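Chymotrypsin-like serine protease (Equine arteritis virus, PDB 1MBM) probably cleaves viral polyproteins as a chymotrypsin-like serine endopeptidase, the nsp4 proteinase of an arterivirus, with an alpha/beta extension at its C-terminal end. Local coordinates at residues T84-W89 with K159-P164; G98-E103 with K145-D150; T151-S156 with N175-V180; S167-I172 with S186-I191. All coordinates share one frame; numbering follows the deposited sequence.

In the fold
Along the chain contact 2 lies inside the loop that contact 1 closes; contact 3 crosses contact 1, and contact 4 crosses contact 3. Contacts 1 and 2, with centres about 13 Å apart, share neighbouring strands 85-91 and 94-100 of the second antiparallel sheet, joined by backbone hydrogen bonds between Gly85 and Leu100 and between Ala87 and Gly98. Contact 3, centred about 14 Å from each of them, pairs strands 152-153 and 176-177, and contact 4, about 12 Å from contact 3, sets a loop on helix 185-192. Phe161 of contact 1 packs on Leu190 of contact 4: the alpha/beta C-terminal extension is thereby seated against the second sheet of the chymotrypsin-like proteinase.

Contact 1 of 4, residues T84-W89 with K159-P164; sequences TGPASW and KHFTGP
The start of strand 85-91 meets the loop that leaves helix 154-158, and the two backbones come nearest at Thr84 and His160, whose CA atoms are 6.4 Å apart. No direct hydrogen bond joins them. Instead one water donates to both carbonyls, lying 2.9 Å from Thr84 O and 2.7 Å from His160 O, so the main chains are bridged rather than paired.

The side chains of Thr84 and His160 cross at about a right angle. Thr84 CB sits over one face of the imidazole in a CH-pi contact, 3.9 Å from the centroid of the His160 ring and 17° off its normal. Chi1 of Thr84 (-60°) turns CG2 anti to the backbone N, which lays this methyl 3.7 Å from His160 CD2. Phe161 reaches in with the far end of its ring: Phe161 CZ is 3.7 Å from Gly85 CA, while CE2 meets Pro86 CD at 4.1 Å, all at an oblique approach.

The same phenyl ring also touches Leu99 of strand 94-100 and Ser186, Leu187 and Leu190 of helix 185-192, so it is wedged between the second antiparallel sheet and the helix of the C-terminal extension.

Contact 2 of 4, residues G98-E103 with K145-D150; sequences GLLSGE and KLLGAD
Two backbone hydrogen bonds carry this contact, and both acceptors are carbonyls of the turn that follows strand 94-100. Gly148 N donates to Gly102 O at 3.2 Å; the N-H points almost straight at the oxygen (167°), yet the donor stands well above the carbonyl plane rather than on a lone pair. Asp150 N reaches Glu103 O at 3.0 Å, here in the carbonyl plane and on a lone pair, though with a more bent N-H angle of 140°. Leu147 adds a CA-H...O contact to Gly102 O.

A water enlarges the polar network. It accepts from Ala149 N at 3.0 Å and lies where it can donate to Leu146 O (2.8 Å) and Gly102 O, with more acceptors around it than it has protons to give.

In the fold, this joins the ends of two members of the second antiparallel sheet of the chymotrypsin-like proteinase: strand 94-100, which pairs with 85-91, and the short strand 146-147, which pairs with 136-140. Gly148 turns the chain just after that strand with a positive phi, a conformation that calls for glycine.

Apolar contact is lighter. Leu147 CD2 lies 4.0 Å from Gly102 CA, and the tips of Leu100 and Leu147 meet through their CD1 methyls; both leucines are buried, and both also touch Cys105. Glu103 and Asp150 cross obliquely, meeting CB to CB at 3.9 Å. Their carboxylates are turned 73° against each other, and Glu103 OE2 stays 5.7 Å from Asp150 OD2, two like charges near each other but not in contact.

Contact 3 of 4, residues T151-S156 with N175-V180; sequences TVTLSS and NIIADV
Strands 152-153 and 176-177 form a two-stranded parallel sheet in the C-terminal alpha/beta extension, and the first runs straight into helix 154-158. Three backbone bonds hold the pair: Val152 N to Asn175 O, nearly along the C=O axis, Ile177 N to Val152 O at 2.8 Å, and Leu154 N to Ile177 O at 2.9 Å.

The tight side is built on Leu154. Its CD2 presses on Ile176 CG2 at 3.5 Å, the two side chains crossing at about a right angle, while CD1 lies over Ala178, the centre of an inverse gamma turn, and CB meets Val180 CG2. Leu154 and Ile176 are buried, and beyond these two segments Leu154 also touches Ile168 and Ile176 touches Val104.

The other face, with Thr153 and Ile177, is looser and nearer solvent. At the outer end Thr151 CG2 only brushes the amide of Asn175, 3.8 Å from ND2, and Ile177 CD1 reaches Thr151 OG1 at 4.0 Å.

Polar groups secure the helix start. Thr153 is its N-cap: chi1 of 55° sets OG1 between the backbone N and carbonyl carbon, where it accepts from Ser156 N. Asp179 then grips Ser155 with both carboxylate oxygens, each through its syn lone pair: OD1 accepts from Ser155 N at 3.0 Å, and OD2 from Ser155 OG at 2.6 Å.

Contact 4 of 4, residues S167-I172 with S186-I191; sequences SIPKDI and SLAMLI
Helix 185-192, the last helix of the chain and part of the C-terminal alpha/beta extension, is touched on one side by the irregular loop that follows strand 165-167. No hydrogen bond crosses between them; the contact is small and mainly apolar, and Pro169 is its centre. The proline is directed toward the helix from its CA, and its CG reaches both Ala188 and Ile191, residues three apart and so on the same side of the helix. Pro169 CG lies 3.7 Å from Ala188 O and 3.8 Å from Ile191 CG2, while Pro169 CD stands 4.4 Å from Ala188 CB.

Ile191 crosses the proline at about a right angle. Its chi1 of -61° places CG2 anti to the backbone N, and this branch does most of the touching: besides Pro169 CG it meets Pro169 CB at 3.9 Å, and it also meets Ile172 CG2 at 4.1 Å. In Ile172, chi1 of 57° leaves CG2 anti to the carbonyl carbon, beside the backbone N, and it is this methyl that meets Ile191, the two side chains crossing obliquely.

The loop and the helix belong to the same C-terminal extension, and Ile168, on the same loop, reaches helix 154-158. Ala188 CB also meets Ser167 O at 3.9 Å, a methyl resting against a backbone carbonyl. Other helix residues serve different neighbours: Leu187 touches Leu157 of helix 154-158, and Leu190 packs on Leu99 of strand 94-100.

Contact 1 of 4, residues T84-W89 with K159-P164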
loop_
_atom_site.group_PDB
_atom_site.type_symbol
_atom_site.label_atom_id
_atom_site.label_comp_id
_atom_site.label_asym_id
_atom_site.label_seq_id
_atom_site.Cartn_x
_atom_site.Cartn_y
_atom_site.Cartn_z
ATOM N N THR A 84 11.962 3.464 5.748
ATOM C CA THR A 84 12.557 3.247 4.427
ATOM C C THR A 84 12.994 1.787 4.255
ATOM O O THR A 84 13.906 1.315 4.920
ATOM C CB THR A 84 13.753 4.192 4.189
ATOM O OG1 THR A 84 13.316 5.560 4.264
ATOM C CG2 THR A 84 14.251 4.043 2.751
ATOM N N GLY A 85 12.324 1.070 3.365
ATOM C CA GLY A 85 12.626 -0.330 3.145
ATOM C C GLY A 85 11.509 -0.989 2.361
ATOM O O GLY A 85 10.616 -0.310 1.846
ATOM N N PRO A 86 11.558 -2.312 2.255
ATOM C CA PRO A 86 10.512 -3.063 1.567
ATOM C C PRO A 86 9.157 -2.933 2.274
ATOM O O PRO A 86 9.088 -2.735 3.478
ATOM C CB PRO A 86 11.015 -4.508 1.655
ATOM C CG PRO A 86 11.941 -4.494 2.851
ATOM C CD PRO A 86 12.645 -3.190 2.730
ATOM N N ALA A 87 8.087 -3.019 1.500
ATOM C CA ALA A 87 6.737 -3.006 2.034
ATOM C C ALA A 87 5.891 -3.876 1.124
ATOM O O ALA A 87 6.231 -4.080 -0.045
ATOM C CB ALA A 87 6.176 -1.588 2.110
ATOM N N SER A 88 4.813 -4.419 1.665
ATOM C CA SER A 88 3.934 -5.265 0.884
ATOM C C SER A 88 2.656 -4.512 0.574
ATOM O O SER A 88 2.011 -3.980 1.480
ATOM C CB SER A 88 3.596 -6.557 1.648
ATOM O OG SER A 88 4.729 -7.403 1.816
ATOM N N TRP A 89 2.333 -4.443 -0.715
ATOM C CA TRP A 89 1.075 -3.906 -1.201
ATOM C C TRP A 89 0.156 -5.118 -1.252
ATOM O O TRP A 89 0.373 -6.023 -2.050
ATOM C CB TRP A 89 1.239 -3.344 -2.624
ATOM C CG TRP A 89 1.632 -1.884 -2.688
ATOM C CD1 TRP A 89 0.867 -0.850 -3.152
ATOM C CD2 TRP A 89 2.888 -1.309 -2.313
ATOM N NE1 TRP A 89 1.559 0.336 -3.064
ATOM C CE2 TRP A 89 2.802 0.085 -2.551
ATOM C CE3 TRP A 89 4.074 -1.821 -1.772
ATOM C CZ2 TRP A 89 3.856 0.959 -2.293
ATOM C CZ3 TRP A 89 5.119 -0.946 -1.505
ATOM C CH2 TRP A 89 5.002 0.429 -1.764
ATOM N N LYS A 159 21.718 4.205 2.234
ATOM C CA LYS A 159 22.024 4.135 3.663
ATOM C C LYS A 159 21.113 3.159 4.411
ATOM O O LYS A 159 21.507 2.591 5.436
ATOM C CB LYS A 159 21.837 5.516 4.309
ATOM C CG LYS A 159 22.910 6.534 3.988
ATOM C CD LYS A 159 22.666 7.827 4.765
ATOM C CE LYS A 159 21.197 8.242 4.667
ATOM N NZ LYS A 159 20.909 9.512 5.376
ATOM N N HIS A 160 19.896 2.969 3.899
ATOM C CA HIS A 160 18.907 2.140 4.571
ATOM C C HIS A 160 18.888 0.673 4.171
ATOM O O HIS A 160 18.014 -0.079 4.617
ATOM C CB HIS A 160 17.526 2.746 4.328
ATOM C CG HIS A 160 17.427 4.173 4.761
ATOM N ND1 HIS A 160 17.257 4.530 6.080
ATOM C CD2 HIS A 160 17.491 5.330 4.057
ATOM C CE1 HIS A 160 17.206 5.848 6.170
ATOM N NE2 HIS A 160 17.348 6.357 4.959
ATOM N N PHE A 161 19.844 0.256 3.349
ATOM C CA PHE A 161 19.815 -1.108 2.822
ATOM C C PHE A 161 21.100 -1.889 3.002
ATOM O O PHE A 161 22.192 -1.348 2.837
ATOM C CB PHE A 161 19.427 -1.084 1.342
ATOM C CG PHE A 161 18.007 -0.669 1.103
ATOM C CD1 PHE A 161 17.668 0.679 1.003
ATOM C CD2 PHE A 161 17.007 -1.626 0.994
ATOM C CE1 PHE A 161 16.345 1.069 0.788
ATOM C CE2 PHE A 161 15.690 -1.254 0.781
ATOM C CZ PHE A 161 15.359 0.095 0.675
ATOM N N THR A 162 20.958 -3.172 3.319
ATOM C CA THR A 162 22.099 -4.058 3.522
ATOM C C THR A 162 22.523 -4.753 2.232
ATOM O O THR A 162 21.800 -4.723 1.230
ATOM C CB THR A 162 21.768 -5.144 4.579
ATOM O OG1 THR A 162 20.608 -5.875 4.167
ATOM C CG2 THR A 162 21.350 -4.518 5.902
ATOM N N GLY A 163 23.694 -5.389 2.268
ATOM C CA GLY A 163 24.228 -6.105 1.115
ATOM C C GLY A 163 25.350 -5.374 0.396
ATOM O O GLY A 163 25.504 -4.156 0.531
ATOM N N PRO A 164 26.130 -6.118 -0.390
ATOM C CA PRO A 164 27.269 -5.557 -1.114
ATOM C C PRO A 164 26.806 -4.714 -2.301
ATOM O O PRO A 164 25.631 -4.787 -2.684
ATOM C CB PRO A 164 28.008 -6.811 -1.579
ATOM C CG PRO A 164 26.887 -7.747 -1.888
ATOM C CD PRO A 164 25.957 -7.554 -0.692
HETATM O O HOH W 1 15.521 -1.081 4.855
#

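Contact 2 of 4, residues G98-E103 with K145-D150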
loop_
_atom_site.group_PDB
_atom_site.type_symbol
_atom_site.label_atom_id
_atom_site.label_comp_id
_atom_site.label_asym_id
_atom_site.label_seq_id
_atom_site.Cartn_x
_atom_site.Cartn_y
_atom_site.Cartn_z
ATOM N N GLY A 98 7.354 -4.002 -2.720
ATOM C CA GLY A 98 7.835 -2.759 -3.292
ATOM C C GLY A 98 8.725 -1.957 -2.358
ATOM O O GLY A 98 8.972 -2.363 -1.219
ATOM N N LEU A 99 9.225 -0.831 -2.854
ATOM C CA LEU A 99 10.046 0.069 -2.052
ATOM C C LEU A 99 9.135 1.094 -1.432
ATOM O O LEU A 99 8.274 1.650 -2.108
ATOM C CB LEU A 99 11.068 0.804 -2.918
ATOM C CG LEU A 99 11.664 2.073 -2.289
ATOM C CD1 LEU A 99 12.636 1.709 -1.161
ATOM C CD2 LEU A 99 12.343 2.952 -3.330
ATOM N N LEU A 100 9.308 1.328 -0.140
ATOM C CA LEU A 100 8.547 2.356 0.535
ATOM C C LEU A 100 9.499 3.308 1.248
ATOM O O LEU A 100 10.427 2.869 1.910
ATOM C CB LEU A 100 7.575 1.736 1.550
ATOM C CG LEU A 100 6.676 2.784 2.220
ATOM C CD1 LEU A 100 5.212 2.535 1.936
ATOM C CD2 LEU A 100 6.952 2.927 3.706
ATOM N N SER A 101 9.289 4.606 1.052
ATOM C CA SER A 101 9.992 5.667 1.779
ATOM C C SER A 101 9.062 6.877 1.764
ATOM O O SER A 101 8.067 6.883 1.047
ATOM C CB SER A 101 11.330 6.023 1.131
ATOM O OG SER A 101 11.147 6.659 -0.124
ATOM N N GLY A 102 9.369 7.904 2.545
ATOM C CA GLY A 102 8.501 9.073 2.569
ATOM C C GLY A 102 8.549 9.825 1.247
ATOM O O GLY A 102 7.553 10.376 0.793
ATOM N N GLU A 103 9.714 9.810 0.611
ATOM C CA GLU A 103 9.923 10.554 -0.618
ATOM C C GLU A 103 9.513 9.815 -1.884
ATOM O O GLU A 103 8.969 10.425 -2.803
ATOM C CB GLU A 103 11.399 10.947 -0.746
ATOM C CG GLU A 103 11.896 11.937 0.292
ATOM C CD GLU A 103 12.378 11.279 1.581
ATOM O OE1 GLU A 103 12.289 10.037 1.721
ATOM O OE2 GLU A 103 12.857 12.017 2.467
ATOM N N LYS A 145 -0.993 12.080 4.947
ATOM C CA LYS A 145 0.250 12.475 4.307
ATOM C C LYS A 145 0.444 11.642 3.044
ATOM O O LYS A 145 0.260 10.428 3.075
ATOM C CB LYS A 145 1.412 12.264 5.286
ATOM C CG LYS A 145 2.782 12.614 4.741
ATOM C CD LYS A 145 3.777 12.830 5.877
ATOM C CE LYS A 145 5.073 13.456 5.381
ATOM N NZ LYS A 145 4.846 14.546 4.382
ATOM N N LEU A 146 0.779 12.277 1.925
ATOM C CA LEU A 146 1.039 11.519 0.717
ATOM C C LEU A 146 2.527 11.140 0.620
ATOM O O LEU A 146 3.399 12.011 0.626
ATOM C CB LEU A 146 0.583 12.298 -0.534
ATOM C CG LEU A 146 0.650 11.519 -1.855
ATOM C CD1 LEU A 146 -0.563 10.574 -2.037
ATOM C CD2 LEU A 146 0.757 12.459 -3.024
ATOM N N LEU A 147 2.812 9.838 0.575
ATOM C CA LEU A 147 4.176 9.350 0.420
ATOM C C LEU A 147 4.404 9.066 -1.051
ATOM O O LEU A 147 3.483 8.619 -1.734
ATOM C CB LEU A 147 4.380 8.030 1.184
ATOM C CG LEU A 147 3.962 7.964 2.661
ATOM C CD1 LEU A 147 4.300 6.588 3.262
ATOM C CD2 LEU A 147 4.591 9.095 3.467
ATOM N N GLY A 148 5.620 9.321 -1.528
ATOM C CA GLY A 148 6.005 9.023 -2.899
ATOM C C GLY A 148 6.080 10.194 -3.880
ATOM O O GLY A 148 6.366 9.988 -5.057
ATOM N N ALA A 149 5.848 11.416 -3.406
ATOM C CA ALA A 149 5.772 12.585 -4.294
ATOM C C ALA A 149 7.010 13.477 -4.341
ATOM O O ALA A 149 7.013 14.492 -5.048
ATOM C CB ALA A 149 4.561 13.421 -3.938
ATOM N N ASP A 150 8.043 13.122 -3.577
ATOM C CA ASP A 150 9.260 13.932 -3.505
ATOM C C ASP A 150 10.421 13.268 -4.239
ATOM O O ASP A 150 10.212 12.383 -5.067
ATOM C CB ASP A 150 9.660 14.162 -2.043
ATOM C CG ASP A 150 8.502 14.640 -1.191
ATOM O OD1 ASP A 150 7.736 15.521 -1.649
ATOM O OD2 ASP A 150 8.277 14.180 -0.053
HETATM O O HOH W 2 5.780 12.573 -0.671
#

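Contact 3 of 4, residues T151-S156 with N175-V180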
loop_
_atom_site.group_PDB
_atom_site.type_symbol
_atom_site.label_atom_id
_atom_site.label_comp_id
_atom_site.label_asym_id
_atom_site.label_seq_id
_atom_site.Cartn_x
_atom_site.Cartn_y
_atom_site.Cartn_z
ATOM N N THR A 151 11.645 13.702 -3.941
ATOM C CA THR A 151 12.826 13.094 -4.550
ATOM C C THR A 151 13.788 12.608 -3.501
ATOM O O THR A 151 13.735 13.039 -2.356
ATOM C CB THR A 151 13.594 14.060 -5.492
ATOM O OG1 THR A 151 14.231 15.093 -4.729
ATOM C CG2 THR A 151 12.662 14.803 -6.425
ATOM N N VAL A 152 14.685 11.715 -3.908
ATOM C CA VAL A 152 15.745 11.238 -3.029
ATOM C C VAL A 152 16.909 10.765 -3.902
ATOM O O VAL A 152 16.694 10.285 -5.017
ATOM C CB VAL A 152 15.262 10.092 -2.103
ATOM C CG1 VAL A 152 14.997 8.809 -2.916
ATOM C CG2 VAL A 152 16.277 9.831 -0.982
ATOM N N THR A 153 18.141 10.928 -3.423
ATOM C CA THR A 153 19.289 10.442 -4.188
ATOM C C THR A 153 19.441 8.954 -3.939
ATOM O O THR A 153 18.927 8.420 -2.951
ATOM C CB THR A 153 20.585 11.149 -3.787
ATOM O OG1 THR A 153 20.772 11.022 -2.371
ATOM C CG2 THR A 153 20.500 12.662 -4.027
ATOM N N LEU A 154 20.136 8.271 -4.838
ATOM C CA LEU A 154 20.377 6.851 -4.648
ATOM C C LEU A 154 21.278 6.628 -3.449
ATOM O O LEU A 154 21.093 5.662 -2.710
ATOM C CB LEU A 154 20.992 6.210 -5.893
ATOM C CG LEU A 154 20.067 5.667 -6.987
ATOM C CD1 LEU A 154 20.895 5.138 -8.162
ATOM C CD2 LEU A 154 19.158 4.570 -6.444
ATOM N N SER A 155 22.247 7.518 -3.250
ATOM C CA SER A 155 23.155 7.381 -2.111
ATOM C C SER A 155 22.402 7.501 -0.784
ATOM O O SER A 155 22.595 6.684 0.113
ATOM C CB SER A 155 24.294 8.396 -2.183
ATOM O OG SER A 155 23.789 9.711 -2.146
ATOM N N SER A 156 21.527 8.499 -0.676
ATOM C CA SER A 156 20.733 8.687 0.539
ATOM C C SER A 156 19.835 7.478 0.807
ATOM O O SER A 156 19.753 7.003 1.937
ATOM C CB SER A 156 19.904 9.978 0.467
ATOM O OG SER A 156 18.888 9.993 1.455
ATOM N N ASN A 175 12.536 10.825 -10.175
ATOM C CA ASN A 175 12.533 11.285 -8.787
ATOM C C ASN A 175 13.524 10.540 -7.874
ATOM O O ASN A 175 13.667 10.865 -6.697
ATOM C CB ASN A 175 11.107 11.332 -8.211
ATOM C CG ASN A 175 10.317 12.544 -8.710
ATOM O OD1 ASN A 175 9.124 12.710 -8.399
ATOM N ND2 ASN A 175 10.980 13.404 -9.486
ATOM N N ILE A 176 14.198 9.535 -8.427
ATOM C CA ILE A 176 15.303 8.893 -7.733
ATOM C C ILE A 176 16.547 9.406 -8.460
ATOM O O ILE A 176 16.787 9.073 -9.620
ATOM C CB ILE A 176 15.210 7.356 -7.776
ATOM C CG1 ILE A 176 14.078 6.872 -6.881
ATOM C CG2 ILE A 176 16.475 6.747 -7.217
ATOM C CD1 ILE A 176 13.900 5.369 -6.863
ATOM N N ILE A 177 17.293 10.277 -7.790
ATOM C CA ILE A 177 18.450 10.928 -8.388
ATOM C C ILE A 177 19.664 10.004 -8.393
ATOM O O ILE A 177 20.211 9.677 -7.347
ATOM C CB ILE A 177 18.733 12.243 -7.641
ATOM C CG1 ILE A 177 17.499 13.150 -7.746
ATOM C CG2 ILE A 177 19.972 12.934 -8.200
ATOM C CD1 ILE A 177 17.552 14.391 -6.875
ATOM N N ALA A 178 20.063 9.566 -9.580
ATOM C CA ALA A 178 21.172 8.616 -9.718
ATOM C C ALA A 178 22.542 9.278 -9.524
ATOM O O ALA A 178 23.140 9.751 -10.483
ATOM C CB ALA A 178 21.091 7.919 -11.072
ATOM N N ASP A 179 23.033 9.299 -8.284
ATOM C CA ASP A 179 24.290 9.984 -7.966
ATOM C C ASP A 179 25.438 9.044 -7.565
ATOM O O ASP A 179 26.474 9.489 -7.073
ATOM C CB ASP A 179 24.063 11.012 -6.858
ATOM C CG ASP A 179 23.691 10.369 -5.531
ATOM O OD1 ASP A 179 23.176 9.221 -5.529
ATOM O OD2 ASP A 179 23.880 10.945 -4.437
ATOM N N VAL A 180 25.221 7.747 -7.739
ATOM C CA VAL A 180 26.237 6.727 -7.492
ATOM C C VAL A 180 26.054 5.746 -8.632
ATOM O O VAL A 180 25.022 5.770 -9.296
ATOM C CB VAL A 180 26.036 5.982 -6.151
ATOM C CG1 VAL A 180 26.509 6.817 -4.980
ATOM C CG2 VAL A 180 24.589 5.572 -5.959
#

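Contact 4 of 4, residues S167-I172 with S186-I191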
loop_
_atom_site.group_PDB
_atom_site.type_symbol
_atom_site.label_atom_id
_atom_site.label_comp_id
_atom_site.label_asym_id
_atom_site.label_seq_id
_atom_site.Cartn_x
_atom_site.Cartn_y
_atom_site.Cartn_z
ATOM N N SER A 167 24.976 -3.357 -9.371
ATOM C CA SER A 167 24.579 -2.487 -10.483
ATOM C C SER A 167 23.144 -1.983 -10.323
ATOM O O SER A 167 22.268 -2.713 -9.867
ATOM C CB SER A 167 24.718 -3.225 -11.818
ATOM O OG SER A 167 26.071 -3.540 -12.079
ATOM N N ILE A 168 22.927 -0.723 -10.676
ATOM C CA ILE A 168 21.614 -0.097 -10.575
ATOM C C ILE A 168 20.698 -0.631 -11.665
ATOM O O ILE A 168 21.110 -0.724 -12.812
ATOM C CB ILE A 168 21.771 1.420 -10.761
ATOM C CG1 ILE A 168 22.847 1.964 -9.832
ATOM C CG2 ILE A 168 20.463 2.169 -10.526
ATOM C CD1 ILE A 168 23.296 3.327 -10.272
ATOM N N PRO A 169 19.464 -0.984 -11.304
ATOM C CA PRO A 169 18.467 -1.455 -12.275
ATOM C C PRO A 169 18.249 -0.437 -13.389
ATOM O O PRO A 169 18.434 0.759 -13.165
ATOM C CB PRO A 169 17.197 -1.586 -11.435
ATOM C CG PRO A 169 17.682 -1.768 -10.039
ATOM C CD PRO A 169 18.941 -0.985 -9.926
ATOM N N LYS A 170 17.847 -0.913 -14.562
ATOM C CA LYS A 170 17.708 -0.062 -15.740
ATOM C C LYS A 170 16.670 1.047 -15.609
ATOM O O LYS A 170 17.015 2.226 -15.658
ATOM C CB LYS A 170 17.450 -0.900 -17.000
ATOM C CG LYS A 170 18.715 -1.502 -17.619
ATOM C CD LYS A 170 19.106 -2.824 -16.967
ATOM C CE LYS A 170 20.598 -3.104 -17.110
ATOM N NZ LYS A 170 21.055 -3.065 -18.525
ATOM N N ASP A 171 15.406 0.684 -15.434
ATOM C CA ASP A 171 14.370 1.711 -15.388
ATOM C C ASP A 171 13.987 2.165 -13.974
ATOM O O ASP A 171 13.266 1.484 -13.240
ATOM C CB ASP A 171 13.145 1.340 -16.246
ATOM C CG ASP A 171 12.231 0.331 -15.579
ATOM O OD1 ASP A 171 12.643 -0.839 -15.422
ATOM O OD2 ASP A 171 11.080 0.621 -15.182
ATOM N N ILE A 172 14.521 3.318 -13.594
ATOM C CA ILE A 172 14.165 3.945 -12.334
ATOM C C ILE A 172 13.630 5.340 -12.655
ATOM O O ILE A 172 14.088 5.981 -13.598
ATOM C CB ILE A 172 15.365 3.987 -11.356
ATOM C CG1 ILE A 172 16.558 4.721 -11.969
ATOM C CG2 ILE A 172 15.759 2.569 -10.935
ATOM C CD1 ILE A 172 17.660 5.012 -10.968
ATOM N N SER A 186 20.252 -5.456 -1.584
ATOM C CA SER A 186 18.837 -5.507 -1.207
ATOM C C SER A 186 18.040 -4.378 -1.864
ATOM O O SER A 186 16.900 -4.590 -2.243
ATOM C CB SER A 186 18.629 -5.543 0.315
ATOM O OG SER A 186 19.034 -4.335 0.923
ATOM N N LEU A 187 18.642 -3.199 -2.020
ATOM C CA LEU A 187 17.973 -2.099 -2.720
ATOM C C LEU A 187 17.777 -2.445 -4.206
ATOM O O LEU A 187 16.675 -2.271 -4.742
ATOM C CB LEU A 187 18.730 -0.767 -2.549
ATOM C CG LEU A 187 18.184 0.482 -3.266
ATOM C CD1 LEU A 187 16.677 0.646 -3.064
ATOM C CD2 LEU A 187 18.925 1.761 -2.806
ATOM N N ALA A 188 18.830 -2.957 -4.849
ATOM C CA ALA A 188 18.778 -3.336 -6.275
ATOM C C ALA A 188 17.777 -4.453 -6.576
ATOM O O ALA A 188 17.045 -4.378 -7.566
ATOM C CB ALA A 188 20.160 -3.746 -6.781
ATOM N N MET A 189 17.772 -5.486 -5.730
ATOM C CA MET A 189 16.871 -6.630 -5.865
ATOM C C MET A 189 15.426 -6.211 -5.624
ATOM O O MET A 189 14.496 -6.762 -6.227
ATOM C CB MET A 189 17.241 -7.745 -4.879
ATOM C CG MET A 189 18.501 -8.531 -5.227
ATOM S SD MET A 189 18.260 -9.772 -6.503
ATOM C CE MET A 189 17.229 -10.956 -5.630
ATOM N N LEU A 190 15.246 -5.243 -4.733
ATOM C CA LEU A 190 13.921 -4.714 -4.439
ATOM C C LEU A 190 13.341 -4.160 -5.732
ATOM O O LEU A 190 12.305 -4.632 -6.205
ATOM C CB LEU A 190 13.990 -3.609 -3.379
ATOM C CG LEU A 190 13.110 -3.754 -2.131
ATOM C CD1 LEU A 190 13.020 -2.445 -1.350
ATOM C CD2 LEU A 190 11.727 -4.277 -2.467
ATOM N N ILE A 191 14.028 -3.177 -6.307
ATOM C CA ILE A 191 13.605 -2.568 -7.570
ATOM C C ILE A 191 13.520 -3.584 -8.721
ATOM O O ILE A 191 12.555 -3.575 -9.490
ATOM C CB ILE A 191 14.513 -1.376 -7.932
ATOM C CG1 ILE A 191 14.430 -0.310 -6.839
ATOM C CG2 ILE A 191 14.099 -0.775 -9.266
ATOM C CD1 ILE A 191 15.397 0.836 -7.021
#